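Local structure of TT1696 protein (Thermus thermophilus, 1UFB) at residues Lys84-Ile87 and Pro88-Pro92; Leu15-Ala18 and Gln19-Gly23; Met1-Ala4 and Arg5-Leu8; Gly55-Ile58 and Leu59-Leu62. The protein is of unknown function but folds as an all-helical HEPN domain, forms a two-chain assembly and may bind DNA. All blocks are in the same frame, centred on the assembly; numbering follows the deposited sequence.

Contact 1 (Lys84-Ile87 and Pro88-Pro92); sequences KYYI and PTRYP
Arg90 folds back onto the carbonyl of Tyr86. NE and NH2 both donate to Tyr86 O, a side-on grip on one atom. Arg90 NE, at 3.1 Å from Tyr86 O, sits nearly along the C=O axis. Arg90 NH2, at 2.9 Å from Tyr86 O, lies above the carbonyl plane. The oxygen is close to the guanidinium plane in both cases, so the two bonds hold that group's rotation. The bend at chi3 (-74°) turns the group back to this oxygen. Arg90 NH2 also lies over one face of the Tyr86 ring, 3.5 Å from its CZ. The guanidinium and the Tyr86 ring are 60° apart, a tilted cation-pi contact. One water accepts from Arg90 NH2 at 2.7 Å and also meets Tyr86 OH.

The carbonyls of Tyr85, Ile87 and Pro88 also accept bonds. Thr89 OG1 donates to Tyr85 O at 2.6 Å. Ile87 O takes two backbone donors, Arg90 N at 3.0 Å and Tyr91 N at 3.2 Å. Pro88 O is bonded to His95 NE2. Ile87 CG2 packs on Tyr91 CD1 at 3.9 Å. Tyr91 OH is bonded to Glu39 of the second subunit, and Arg90 NH1 to Gln36 of that subunit.

Arg90 and His95 stand in the R-x4-H spacing found in many HEPN domains; whether it is active here is not established. The turn lies in the loop between helices 73-83 and 106-126. Thr89 and Arg90 pack on Phe32 of helix 27-48, and Tyr85 reaches Ala112 of helix 106-126.

Contact 2 (Leu15-Ala18 and Gln19-Gly23); sequences LRHA and QGSLG
His17 O is gripped twice by Ser21, once by its backbone N at 2.8 Å and once by its side-chain OG at 2.6 Å. This is the bond of a serine to the carbonyl four residues back, inside the α-helix 4-24 of the HEPN fold. The two donors come from opposite faces of the carbonyl plane. Ser21 OG stands anti to its own carbonyl carbon (chi1 -67°), which points it back along the helix.

The flanking bonds are regular. Gln19 N donates to Leu15 O and Gly20 N to Arg16 O, each at 2.9 Å. Gln19 CG lies 3.5 Å from Leu15 O, alongside the backbone bond.

Ala18 and Leu15 pack on helices 27-48 and 106-126, and Leu22 on the latter. His17 faces the second subunit. Its ND1 is hydrogen-bonded to Asp26 of that subunit, its NE2 to NE2 of the second subunit's His17, and its ring stacks on Trp29 of the same subunit.

Ser21 OG also sits over one face of the His17 imidazole, 3.4 Å from NE2 and offset toward the rim, without bonding to that nitrogen.

Contact 3 (Met1-Ala4 and Arg5-Leu8); sequences MNRA and RDWL
Arg3 and Asp6 meet at the start of helix 4-24, where Arg3 holds the N-cap position. From CB onward, the Arg3 chain runs past its two partners one turn later. Arg3 CB lies 4.3 Å from Trp7 CD1. CG approaches Asp6 OD2. CD is modelled too near Asp6 OD2, so the place of that oxygen is less sure. Bends at chi2 (-93°) and chi3 (-124°) bring the guanidinium edge to Asp6 OD2. NE and CZ also lie near this oxygen, with the same caution. Arg3 NH1 makes a weak, tentative salt bridge to Asp6 OD2 at 3.4 Å. The two flat groups stand 81° apart. Asp6 OD2 also takes a weak bond from Gly98 N of the second subunit. Arg3 NH2 donates to His95 O of that subunit, the main polar partner of this arginine.

Backbone bonds begin the helix. Trp7 N donates to Arg3 O at 3.1 Å, and Leu8 N to Ala4 O at 3.0 Å. Arg3 O also lies at the edge of the Trp7 ring, 3.3 Å from CD1. The ring itself packs on Lys43 and Leu47 of helix 27-48. Met1 reaches over one face of the Arg5 guanidinium with CE, but Met1 is poorly ordered.

A carboxylate in the first turn would suit the positive end of the helix dipole. With the salt bridge weak, Arg3 is probably positioned more by the second subunit than by Asp6.

Contact 4 (Gly55-Ile58 and Leu59-Leu62); sequences GHSI and LDLL
Ile58 and Leu62, one turn apart, run alongside each other in the same direction. The CD1 atoms of Ile58 and Leu62 are 4.2 Å from each other. Both side chains turn inward, onto Leu42 of helix 27-48 and onto helix 106-126. Leu61 also packs on helix 27-48, and leans over the start of the turn. Leu61 CG sits 3.3 Å from Ser57 O, and its CD1 is 4.1 Å from Ile58 CA.

Ser57 points the other way, toward the amide nitrogens of the turn. Its OG is anti to its own backbone N (chi1 167°). Ser57 OG accepts from Asp60 N at 2.8 Å in a nearly straight bond (167°). The Asp60 side chain folds back beside it, with OD2 3.2 Å from Ser57 CB. Two backbone bonds follow. Leu61 N reaches Ser57 O at 3.0 Å. Leu62 N reaches Ile58 O at 2.9 Å.

Asp83, at the end of helix 73-83, bonds to Ser57 OG and also to Ile58 N and Leu59 N. The first amides of the turn are thus satisfied by carboxylate and hydroxyl oxygens. This is a serine N-cap on the short helix 58-63, with apolar residues of its first turn packed into the helical HEPN core.

In the fold
Contacts 2 and 3 use the same helix, 4-24, one near its C-terminal end and one at its start, with centres about 22 Å apart. Contacts 3 and 4 are both helix beginnings, but a hydroxyl caps the first turn of contact 4, while in contact 3 the side-chain link is a weak, uncertain ion pair. Contact 4 lies nearest the chain's centre and packs Ile58, Leu61 and Leu62 into the core. Contacts 1, 2 and 3 all bond to the second subunit through side chains. Contact 1 is a loop rich in carbonyl acceptors. It touches contact 4, where the rings of Tyr86 and His56 stack. Met1 and Arg5 of contact 3 and Gln19 of contact 2 are at the surface.

Contact 1 (Lys84-Ile87 and Pro88-Pro92)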
ATOM      1  N   LYS A  84       0.937  -9.273   9.604  1.00 28.26           N
ATOM      2  CA  LYS A  84       2.052  -8.435  10.031  1.00 29.82           C
ATOM      3  C   LYS A  84       2.654  -7.660   8.871  1.00 26.20           C
ATOM      4  O   LYS A  84       3.620  -6.923   9.072  1.00 25.85           O
ATOM      5  CB  LYS A  84       3.170  -9.285  10.591  1.00 30.80           C
ATOM      6  CG  LYS A  84       2.692 -10.188  11.704  1.00 37.30           C
ATOM      7  CD  LYS A  84       2.056  -9.381  12.837  1.00 41.31           C
ATOM      8  CE  LYS A  84       2.319 -10.125  14.144  1.00 46.91           C
ATOM      9  NZ  LYS A  84       3.460 -11.095  13.925  1.00 47.25           N
ATOM     10  N   TYR A  85       2.120  -7.817   7.659  1.00 25.49           N
ATOM     11  CA  TYR A  85       2.702  -7.091   6.504  1.00 20.96           C
ATOM     12  C   TYR A  85       1.889  -5.875   6.047  1.00 23.35           C
ATOM     13  O   TYR A  85       2.293  -5.223   5.077  1.00 22.14           O
ATOM     14  CB  TYR A  85       2.902  -8.036   5.307  1.00 23.32           C
ATOM     15  CG  TYR A  85       3.873  -9.194   5.616  1.00 24.34           C
ATOM     16  CD1 TYR A  85       3.738 -10.444   4.985  1.00 25.35           C
ATOM     17  CD2 TYR A  85       4.929  -9.011   6.503  1.00 26.44           C
ATOM     18  CE1 TYR A  85       4.650 -11.514   5.230  1.00 24.63           C
ATOM     19  CE2 TYR A  85       5.864 -10.073   6.749  1.00 28.66           C
ATOM     20  CZ  TYR A  85       5.701 -11.311   6.099  1.00 29.46           C
ATOM     21  OH  TYR A  85       6.601 -12.359   6.252  1.00 31.36           O
ATOM     22  N   TYR A  86       0.735  -5.611   6.679  1.00 21.50           N
ATOM     23  CA  TYR A  86      -0.045  -4.467   6.246  1.00 19.62           C
ATOM     24  C   TYR A  86       0.633  -3.120   6.640  1.00 19.96           C
ATOM     25  O   TYR A  86       0.854  -2.242   5.808  1.00 19.84           O
ATOM     26  CB  TYR A  86      -1.487  -4.570   6.785  1.00 20.29           C
ATOM     27  CG  TYR A  86      -2.303  -3.345   6.461  1.00 21.67           C
ATOM     28  CD1 TYR A  86      -2.647  -3.028   5.128  1.00 22.85           C
ATOM     29  CD2 TYR A  86      -2.602  -2.408   7.491  1.00 24.15           C
ATOM     30  CE1 TYR A  86      -3.291  -1.746   4.827  1.00 24.97           C
ATOM     31  CE2 TYR A  86      -3.189  -1.196   7.216  1.00 27.67           C
ATOM     32  CZ  TYR A  86      -3.537  -0.867   5.906  1.00 24.83           C
ATOM     33  OH  TYR A  86      -4.179   0.325   5.762  1.00 29.64           O
ATOM     34  N   ILE A  87       1.011  -2.979   7.899  1.00 20.52           N
ATOM     35  CA  ILE A  87       1.633  -1.751   8.335  1.00 21.43           C
ATOM     36  C   ILE A  87       3.193  -1.747   8.443  1.00 24.03           C
ATOM     37  O   ILE A  87       3.838  -0.850   7.896  1.00 21.82           O
ATOM     38  CB  ILE A  87       0.957  -1.236   9.710  1.00 25.16           C
ATOM     39  CG1 ILE A  87      -0.278  -0.356   9.347  1.00 26.19           C
ATOM     40  CG2 ILE A  87       1.961  -0.318  10.533  1.00 23.49           C
ATOM     41  CD1 ILE A  87      -1.357  -0.099  10.505  1.00 28.16           C
ATOM     42  N   PRO A  88       3.807  -2.765   9.093  1.00 27.06           N
ATOM     43  CA  PRO A  88       5.276  -2.824   9.263  1.00 27.75           C
ATOM     44  C   PRO A  88       6.131  -2.791   8.026  1.00 26.58           C
ATOM     45  O   PRO A  88       7.278  -2.376   8.067  1.00 25.94           O
ATOM     46  CB  PRO A  88       5.494  -4.106  10.126  1.00 29.52           C
ATOM     47  CG  PRO A  88       4.161  -4.127  11.004  1.00 28.42           C
ATOM     48  CD  PRO A  88       3.142  -3.853   9.843  1.00 27.81           C
ATOM     49  N   THR A  89       5.585  -3.198   6.902  1.00 25.53           N
ATOM     50  CA  THR A  89       6.349  -3.156   5.668  1.00 23.88           C
ATOM     51  C   THR A  89       6.559  -1.747   5.134  1.00 25.40           C
ATOM     52  O   THR A  89       7.382  -1.531   4.280  1.00 24.35           O
ATOM     53  CB  THR A  89       5.623  -3.952   4.595  1.00 26.03           C
ATOM     54  OG1 THR A  89       4.211  -3.580   4.592  1.00 22.33           O
ATOM     55  CG2 THR A  89       5.723  -5.452   4.914  1.00 22.86           C
ATOM     56  N   ARG A  90       5.828  -0.762   5.647  1.00 26.11           N
ATOM     57  CA  ARG A  90       5.872   0.606   5.087  1.00 25.06           C
ATOM     58  C   ARG A  90       6.180   1.705   6.115  1.00 24.78           C
ATOM     59  O   ARG A  90       6.514   2.816   5.731  1.00 29.49           O
ATOM     60  CB  ARG A  90       4.491   0.978   4.510  1.00 21.11           C
ATOM     61  CG  ARG A  90       4.011   0.053   3.378  1.00 24.01           C
ATOM     62  CD  ARG A  90       2.603   0.454   2.939  1.00 21.65           C
ATOM     63  NE  ARG A  90       1.600   0.059   3.926  1.00 22.54           N
ATOM     64  CZ  ARG A  90       0.603   0.856   4.378  1.00 20.31           C
ATOM     65  NH1 ARG A  90       0.457   2.146   3.957  1.00 21.91           N
ATOM     66  NH2 ARG A  90      -0.336   0.325   5.153  1.00 22.97           N
ATOM     67  N   TYR A  91       6.018   1.398   7.399  1.00 24.76           N
ATOM     68  CA  TYR A  91       6.156   2.455   8.413  1.00 26.42           C
ATOM     69  C   TYR A  91       7.326   2.199   9.330  1.00 28.99           C
ATOM     70  O   TYR A  91       7.334   1.212  10.052  1.00 26.43           O
ATOM     71  CB  TYR A  91       4.843   2.607   9.216  1.00 24.74           C
ATOM     72  CG  TYR A  91       3.747   3.211   8.356  1.00 26.87           C
ATOM     73  CD1 TYR A  91       2.645   2.438   7.910  1.00 27.06           C
ATOM     74  CD2 TYR A  91       3.841   4.538   7.911  1.00 29.42           C
ATOM     75  CE1 TYR A  91       1.637   2.998   7.015  1.00 23.73           C
ATOM     76  CE2 TYR A  91       2.845   5.115   7.013  1.00 29.58           C
ATOM     77  CZ  TYR A  91       1.743   4.311   6.584  1.00 26.88           C
ATOM     78  OH  TYR A  91       0.742   4.857   5.781  1.00 25.04           O
ATOM     79  N   PRO A  92       8.309   3.131   9.332  1.00 31.25           N
ATOM     80  CA  PRO A  92       9.524   2.987  10.159  1.00 31.89           C
ATOM     81  C   PRO A  92       9.291   2.748  11.643  1.00 32.03           C
ATOM     82  O   PRO A  92       9.956   1.901  12.243  1.00 34.03           O
ATOM     83  CB  PRO A  92      10.307   4.266   9.863  1.00 31.48           C
ATOM     84  CG  PRO A  92       9.872   4.570   8.418  1.00 31.31           C
ATOM     85  CD  PRO A  92       8.354   4.380   8.526  1.00 29.43           C
TER
HETATM   86  O   HOH W   1      -1.796   2.547   5.842  1.00 24.38           O

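Contact 2 (Leu15-Ala18 and Gln19-Gly23)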
ATOM      1  N   LEU A  15      -1.220  -9.753  -6.605  1.00 24.01           N
ATOM      2  CA  LEU A  15      -0.238 -10.854  -6.497  1.00 26.81           C
ATOM      3  C   LEU A  15       0.783 -10.695  -7.649  1.00 25.90           C
ATOM      4  O   LEU A  15       1.964 -10.902  -7.443  1.00 25.41           O
ATOM      5  CB  LEU A  15      -0.923 -12.235  -6.537  1.00 28.29           C
ATOM      6  CG  LEU A  15       0.005 -13.399  -6.087  1.00 33.86           C
ATOM      7  CD1 LEU A  15       0.593 -13.175  -4.688  1.00 34.39           C
ATOM      8  CD2 LEU A  15      -0.809 -14.725  -6.059  1.00 33.99           C
ATOM      9  N   ARG A  16       0.337 -10.299  -8.835  1.00 26.61           N
ATOM     10  CA  ARG A  16       1.335 -10.054  -9.926  1.00 29.62           C
ATOM     11  C   ARG A  16       2.231  -8.873  -9.591  1.00 28.32           C
ATOM     12  O   ARG A  16       3.445  -8.857  -9.945  1.00 28.80           O
ATOM     13  CB  ARG A  16       0.667  -9.842 -11.318  1.00 29.44           C
ATOM     14  CG  ARG A  16      -0.060 -11.150 -11.773  1.00 35.62           C
ATOM     15  CD  ARG A  16      -0.597 -11.042 -13.197  1.00 40.14           C
ATOM     16  NE  ARG A  16      -1.664 -10.077 -13.324  1.00 40.78           N
ATOM     17  CZ  ARG A  16      -2.942 -10.411 -13.337  1.00 43.49           C
ATOM     18  NH1 ARG A  16      -3.268 -11.707 -13.220  1.00 40.85           N
ATOM     19  NH2 ARG A  16      -3.870  -9.459 -13.471  1.00 42.37           N
ATOM     20  N   HIS A  17       1.664  -7.868  -8.939  1.00 26.13           N
ATOM     21  CA  HIS A  17       2.512  -6.731  -8.536  1.00 24.25           C
ATOM     22  C   HIS A  17       3.554  -7.243  -7.480  1.00 25.12           C
ATOM     23  O   HIS A  17       4.711  -6.769  -7.471  1.00 25.99           O
ATOM     24  CB  HIS A  17       1.736  -5.568  -7.867  1.00 23.65           C
ATOM     25  CG  HIS A  17       2.645  -4.431  -7.471  1.00 24.99           C
ATOM     26  ND1 HIS A  17       3.291  -3.641  -8.404  1.00 25.07           N
ATOM     27  CD2 HIS A  17       3.028  -3.970  -6.263  1.00 22.08           C
ATOM     28  CE1 HIS A  17       4.020  -2.732  -7.777  1.00 25.86           C
ATOM     29  NE2 HIS A  17       3.877  -2.903  -6.481  1.00 25.07           N
ATOM     30  N   ALA A  18       3.143  -8.121  -6.561  1.00 23.10           N
ATOM     31  CA  ALA A  18       4.108  -8.626  -5.554  1.00 23.98           C
ATOM     32  C   ALA A  18       5.206  -9.460  -6.261  1.00 24.70           C
ATOM     33  O   ALA A  18       6.367  -9.418  -5.875  1.00 25.88           O
ATOM     34  CB  ALA A  18       3.374  -9.497  -4.395  1.00 21.14           C
ATOM     35  N   GLN A  19       4.821 -10.239  -7.277  1.00 26.51           N
ATOM     36  CA  GLN A  19       5.798 -11.048  -8.010  1.00 26.68           C
ATOM     37  C   GLN A  19       6.802 -10.159  -8.738  1.00 28.93           C
ATOM     38  O   GLN A  19       8.034 -10.436  -8.774  1.00 28.17           O
ATOM     39  CB  GLN A  19       5.077 -11.911  -9.037  1.00 30.72           C
ATOM     40  CG  GLN A  19       4.501 -13.126  -8.437  1.00 39.54           C
ATOM     41  CD  GLN A  19       4.260 -14.145  -9.490  1.00 50.98           C
ATOM     42  OE1 GLN A  19       3.274 -14.043 -10.263  1.00 53.48           O
ATOM     43  NE2 GLN A  19       5.181 -15.135  -9.582  1.00 51.59           N
ATOM     44  N   GLY A  20       6.297  -9.074  -9.330  1.00 27.73           N
ATOM     45  CA  GLY A  20       7.176  -8.156 -10.017  1.00 29.05           C
ATOM     46  C   GLY A  20       8.021  -7.391  -9.016  1.00 27.73           C
ATOM     47  O   GLY A  20       9.156  -7.011  -9.324  1.00 28.40           O
ATOM     48  N   SER A  21       7.498  -7.182  -7.805  1.00 26.31           N
ATOM     49  CA  SER A  21       8.245  -6.410  -6.791  1.00 25.18           C
ATOM     50  C   SER A  21       9.448  -7.240  -6.334  1.00 25.61           C
ATOM     51  O   SER A  21      10.488  -6.723  -5.990  1.00 25.90           O
ATOM     52  CB  SER A  21       7.318  -6.114  -5.628  1.00 26.21           C
ATOM     53  OG  SER A  21       6.289  -5.215  -6.060  1.00 26.50           O
ATOM     54  N   LEU A  22       9.255  -8.547  -6.364  1.00 27.37           N
ATOM     55  CA  LEU A  22      10.278  -9.496  -5.981  1.00 31.02           C
ATOM     56  C   LEU A  22      11.407  -9.292  -7.007  1.00 30.72           C
ATOM     57  O   LEU A  22      12.557  -9.173  -6.623  1.00 29.76           O
ATOM     58  CB  LEU A  22       9.649 -10.903  -6.019  1.00 34.43           C
ATOM     59  CG  LEU A  22      10.394 -12.180  -5.596  1.00 39.15           C
ATOM     60  CD1 LEU A  22      10.813 -12.092  -4.091  1.00 38.43           C
ATOM     61  CD2 LEU A  22       9.419 -13.400  -5.803  1.00 34.88           C
ATOM     62  N   GLY A  23      11.052  -9.182  -8.299  1.00 30.99           N
ATOM     63  CA  GLY A  23      12.026  -8.962  -9.339  1.00 31.04           C
ATOM     64  C   GLY A  23      12.741  -7.630  -9.186  1.00 32.94           C
ATOM     65  O   GLY A  23      13.897  -7.516  -9.576  1.00 33.34           O
TER

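Contact 3 (Met1-Ala4 and Arg5-Leu8)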
ATOM      1  N   MET A   1     -20.809 -11.511  -9.913  1.00 68.07           N
ATOM      2  CA  MET A   1     -21.488 -11.758  -8.611  1.00 65.43           C
ATOM      3  C   MET A   1     -21.214 -10.533  -7.740  1.00 62.70           C
ATOM      4  O   MET A   1     -20.319 -10.563  -6.915  1.00 59.44           O
ATOM      5  CB  MET A   1     -20.886 -13.005  -7.975  1.00 69.15           C
ATOM      6  CG  MET A   1     -20.261 -13.927  -9.002  1.00 73.73           C
ATOM      7  SD  MET A   1     -18.928 -14.945  -8.321  1.00 79.31           S
ATOM      8  CE  MET A   1     -18.420 -15.961  -9.808  1.00 77.68           C
ATOM      9  N   ASN A   2     -22.019  -9.482  -7.924  1.00 60.60           N
ATOM     10  CA  ASN A   2     -21.891  -8.183  -7.227  1.00 57.73           C
ATOM     11  C   ASN A   2     -20.430  -7.720  -6.962  1.00 54.43           C
ATOM     12  O   ASN A   2     -20.007  -7.407  -5.832  1.00 52.95           O
ATOM     13  CB  ASN A   2     -22.706  -8.149  -5.931  1.00 62.06           C
ATOM     14  CG  ASN A   2     -22.596  -9.410  -5.161  1.00 64.48           C
ATOM     15  OD1 ASN A   2     -21.497  -9.875  -4.909  1.00 68.27           O
ATOM     16  ND2 ASN A   2     -23.731  -9.983  -4.773  1.00 64.52           N
ATOM     17  N   ARG A   3     -19.682  -7.671  -8.057  1.00 48.04           N
ATOM     18  CA  ARG A   3     -18.302  -7.223  -8.046  1.00 43.09           C
ATOM     19  C   ARG A   3     -17.302  -8.205  -7.487  1.00 38.98           C
ATOM     20  O   ARG A   3     -16.115  -7.909  -7.505  1.00 36.31           O
ATOM     21  CB  ARG A   3     -18.190  -5.881  -7.326  1.00 40.78           C
ATOM     22  CG  ARG A   3     -18.754  -4.738  -8.117  1.00 43.06           C
ATOM     23  CD  ARG A   3     -17.641  -4.070  -8.933  1.00 42.54           C
ATOM     24  NE  ARG A   3     -17.733  -2.739  -8.488  1.00 44.64           N
ATOM     25  CZ  ARG A   3     -16.850  -1.785  -8.612  1.00 42.22           C
ATOM     26  NH1 ARG A   3     -15.665  -1.946  -9.238  1.00 34.20           N
ATOM     27  NH2 ARG A   3     -17.201  -0.671  -7.997  1.00 42.18           N
ATOM     28  N   ALA A   4     -17.756  -9.376  -7.020  1.00 36.12           N
ATOM     29  CA  ALA A   4     -16.812 -10.362  -6.498  1.00 34.54           C
ATOM     30  C   ALA A   4     -15.705 -10.555  -7.532  1.00 34.39           C
ATOM     31  O   ALA A   4     -14.507 -10.667  -7.191  1.00 31.95           O
ATOM     32  CB  ALA A   4     -17.529 -11.736  -6.230  1.00 35.45           C
ATOM     33  N   ARG A   5     -16.081 -10.600  -8.815  1.00 35.16           N
ATOM     34  CA  ARG A   5     -15.077 -10.827  -9.872  1.00 36.85           C
ATOM     35  C   ARG A   5     -14.016  -9.721  -9.994  1.00 33.32           C
ATOM     36  O   ARG A   5     -12.825  -9.984 -10.244  1.00 32.29           O
ATOM     37  CB  ARG A   5     -15.776 -11.072 -11.221  1.00 41.35           C
ATOM     38  CG  ARG A   5     -16.481 -12.455 -11.239  1.00 50.60           C
ATOM     39  CD  ARG A   5     -16.857 -13.027 -12.656  1.00 56.10           C
ATOM     40  NE  ARG A   5     -17.975 -13.985 -12.496  1.00 63.28           N
ATOM     41  CZ  ARG A   5     -18.069 -15.196 -13.063  1.00 65.24           C
ATOM     42  NH1 ARG A   5     -17.112 -15.658 -13.875  1.00 66.06           N
ATOM     43  NH2 ARG A   5     -19.121 -15.962 -12.785  1.00 63.73           N
ATOM     44  N   ASP A   6     -14.481  -8.494  -9.820  1.00 33.57           N
ATOM     45  CA  ASP A   6     -13.627  -7.305  -9.812  1.00 34.41           C
ATOM     46  C   ASP A   6     -12.561  -7.408  -8.673  1.00 30.77           C
ATOM     47  O   ASP A   6     -11.380  -7.042  -8.859  1.00 29.80           O
ATOM     48  CB  ASP A   6     -14.491  -6.044  -9.597  1.00 33.78           C
ATOM     49  CG  ASP A   6     -15.361  -5.714 -10.807  1.00 35.57           C
ATOM     50  OD1 ASP A   6     -15.068  -6.197 -11.923  1.00 39.25           O
ATOM     51  OD2 ASP A   6     -16.318  -4.962 -10.666  1.00 37.11           O
ATOM     52  N   TRP A   7     -12.992  -7.873  -7.503  1.00 29.92           N
ATOM     53  CA  TRP A   7     -12.064  -8.012  -6.368  1.00 29.96           C
ATOM     54  C   TRP A   7     -11.097  -9.158  -6.589  1.00 30.37           C
ATOM     55  O   TRP A   7      -9.913  -9.092  -6.206  1.00 27.32           O
ATOM     56  CB  TRP A   7     -12.844  -8.197  -5.052  1.00 31.53           C
ATOM     57  CG  TRP A   7     -13.463  -6.908  -4.585  1.00 30.08           C
ATOM     58  CD1 TRP A   7     -14.607  -6.327  -5.051  1.00 30.79           C
ATOM     59  CD2 TRP A   7     -12.926  -6.009  -3.607  1.00 28.08           C
ATOM     60  NE1 TRP A   7     -14.819  -5.109  -4.428  1.00 28.09           N
ATOM     61  CE2 TRP A   7     -13.804  -4.894  -3.532  1.00 30.82           C
ATOM     62  CE3 TRP A   7     -11.795  -6.034  -2.792  1.00 27.68           C
ATOM     63  CZ2 TRP A   7     -13.581  -3.804  -2.656  1.00 27.07           C
ATOM     64  CZ3 TRP A   7     -11.570  -4.958  -1.932  1.00 27.03           C
ATOM     65  CH2 TRP A   7     -12.465  -3.863  -1.876  1.00 25.70           C
ATOM     66  N   LEU A   8     -11.568 -10.208  -7.263  1.00 28.21           N
ATOM     67  CA  LEU A   8     -10.643 -11.305  -7.526  1.00 28.10           C
ATOM     68  C   LEU A   8      -9.612 -10.848  -8.509  1.00 24.93           C
ATOM     69  O   LEU A   8      -8.444 -11.242  -8.435  1.00 25.60           O
ATOM     70  CB  LEU A   8     -11.389 -12.523  -8.115  1.00 29.76           C
ATOM     71  CG  LEU A   8     -11.506 -13.617  -7.086  1.00 38.10           C
ATOM     72  CD1 LEU A   8     -10.083 -14.195  -6.773  1.00 38.35           C
ATOM     73  CD2 LEU A   8     -12.186 -13.037  -5.834  1.00 38.25           C
TER

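Contact 4 (Gly55-Ile58 and Leu59-Leu62)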
ATOM      1  N   GLY A  55     -11.617  -3.912   6.674  1.00 24.87           N
ATOM      2  CA  GLY A  55     -10.372  -4.003   7.391  1.00 24.40           C
ATOM      3  C   GLY A  55      -9.209  -4.666   6.671  1.00 22.48           C
ATOM      4  O   GLY A  55      -9.263  -5.014   5.491  1.00 21.53           O
ATOM      5  N   HIS A  56      -8.149  -4.871   7.425  1.00 21.58           N
ATOM      6  CA  HIS A  56      -6.928  -5.437   6.852  1.00 24.63           C
ATOM      7  C   HIS A  56      -6.464  -6.725   7.475  1.00 25.60           C
ATOM      8  O   HIS A  56      -5.453  -7.246   7.077  1.00 24.57           O
ATOM      9  CB  HIS A  56      -5.831  -4.341   6.934  1.00 20.69           C
ATOM     10  CG  HIS A  56      -6.290  -3.063   6.321  1.00 24.47           C
ATOM     11  ND1 HIS A  56      -6.546  -2.966   4.963  1.00 23.14           N
ATOM     12  CD2 HIS A  56      -6.675  -1.877   6.877  1.00 23.04           C
ATOM     13  CE1 HIS A  56      -7.067  -1.781   4.703  1.00 22.70           C
ATOM     14  NE2 HIS A  56      -7.162  -1.103   5.843  1.00 25.04           N
ATOM     15  N   SER A  57      -7.282  -7.292   8.365  1.00 25.44           N
ATOM     16  CA  SER A  57      -6.930  -8.540   9.035  1.00 23.78           C
ATOM     17  C   SER A  57      -7.402  -9.755   8.243  1.00 23.80           C
ATOM     18  O   SER A  57      -8.610 -10.035   8.212  1.00 24.05           O
ATOM     19  CB  SER A  57      -7.601  -8.604  10.414  1.00 21.12           C
ATOM     20  OG  SER A  57      -7.495  -9.956  10.918  1.00 22.96           O
ATOM     21  N   ILE A  58      -6.492 -10.484   7.608  1.00 22.43           N
ATOM     22  CA  ILE A  58      -7.017 -11.619   6.924  1.00 23.30           C
ATOM     23  C   ILE A  58      -7.525 -12.709   7.952  1.00 25.18           C
ATOM     24  O   ILE A  58      -8.405 -13.558   7.650  1.00 23.55           O
ATOM     25  CB  ILE A  58      -6.038 -12.116   5.798  1.00 30.71           C
ATOM     26  CG1 ILE A  58      -5.311 -13.261   6.249  1.00 32.97           C
ATOM     27  CG2 ILE A  58      -5.157 -10.945   5.116  1.00 27.85           C
ATOM     28  CD1 ILE A  58      -5.509 -14.164   5.208  1.00 27.26           C
ATOM     29  N   LEU A  59      -7.055 -12.619   9.194  1.00 26.31           N
ATOM     30  CA  LEU A  59      -7.608 -13.496  10.264  1.00 27.09           C
ATOM     31  C   LEU A  59      -9.105 -13.195  10.436  1.00 26.45           C
ATOM     32  O   LEU A  59      -9.930 -14.131  10.531  1.00 29.00           O
ATOM     33  CB  LEU A  59      -6.929 -13.242  11.615  1.00 29.94           C
ATOM     34  CG  LEU A  59      -5.702 -14.069  12.009  1.00 33.56           C
ATOM     35  CD1 LEU A  59      -5.332 -13.766  13.494  1.00 29.02           C
ATOM     36  CD2 LEU A  59      -6.084 -15.611  11.892  1.00 31.68           C
ATOM     37  N   ASP A  60      -9.483 -11.924  10.554  1.00 24.59           N
ATOM     38  CA  ASP A  60     -10.931 -11.637  10.694  1.00 25.52           C
ATOM     39  C   ASP A  60     -11.682 -12.026   9.389  1.00 28.26           C
ATOM     40  O   ASP A  60     -12.824 -12.473   9.433  1.00 27.20           O
ATOM     41  CB  ASP A  60     -11.229 -10.153  10.895  1.00 23.43           C
ATOM     42  CG  ASP A  60     -10.911  -9.649  12.309  1.00 29.53           C
ATOM     43  OD1 ASP A  60     -11.513 -10.116  13.266  1.00 27.91           O
ATOM     44  OD2 ASP A  60     -10.075  -8.757  12.461  1.00 32.56           O
ATOM     45  N   LEU A  61     -11.048 -11.761   8.237  1.00 24.94           N
ATOM     46  CA  LEU A  61     -11.652 -12.048   6.943  1.00 28.27           C
ATOM     47  C   LEU A  61     -12.018 -13.531   6.790  1.00 26.02           C
ATOM     48  O   LEU A  61     -13.075 -13.863   6.204  1.00 27.72           O
ATOM     49  CB  LEU A  61     -10.713 -11.581   5.794  1.00 24.99           C
ATOM     50  CG  LEU A  61     -10.741 -10.025   5.737  1.00 28.13           C
ATOM     51  CD1 LEU A  61      -9.718  -9.501   4.684  1.00 24.69           C
ATOM     52  CD2 LEU A  61     -12.125  -9.529   5.381  1.00 26.79           C
ATOM     53  N   LEU A  62     -11.152 -14.387   7.326  1.00 25.63           N
ATOM     54  CA  LEU A  62     -11.370 -15.819   7.299  1.00 25.04           C
ATOM     55  C   LEU A  62     -12.388 -16.242   8.354  1.00 28.27           C
ATOM     56  O   LEU A  62     -13.136 -17.159   8.136  1.00 26.66           O
ATOM     57  CB  LEU A  62     -10.084 -16.559   7.614  1.00 24.10           C
ATOM     58  CG  LEU A  62      -9.044 -16.635   6.479  1.00 26.87           C
ATOM     59  CD1 LEU A  62      -7.723 -17.224   7.019  1.00 24.47           C
ATOM     60  CD2 LEU A  62      -9.576 -17.487   5.360  1.00 24.70           C
TER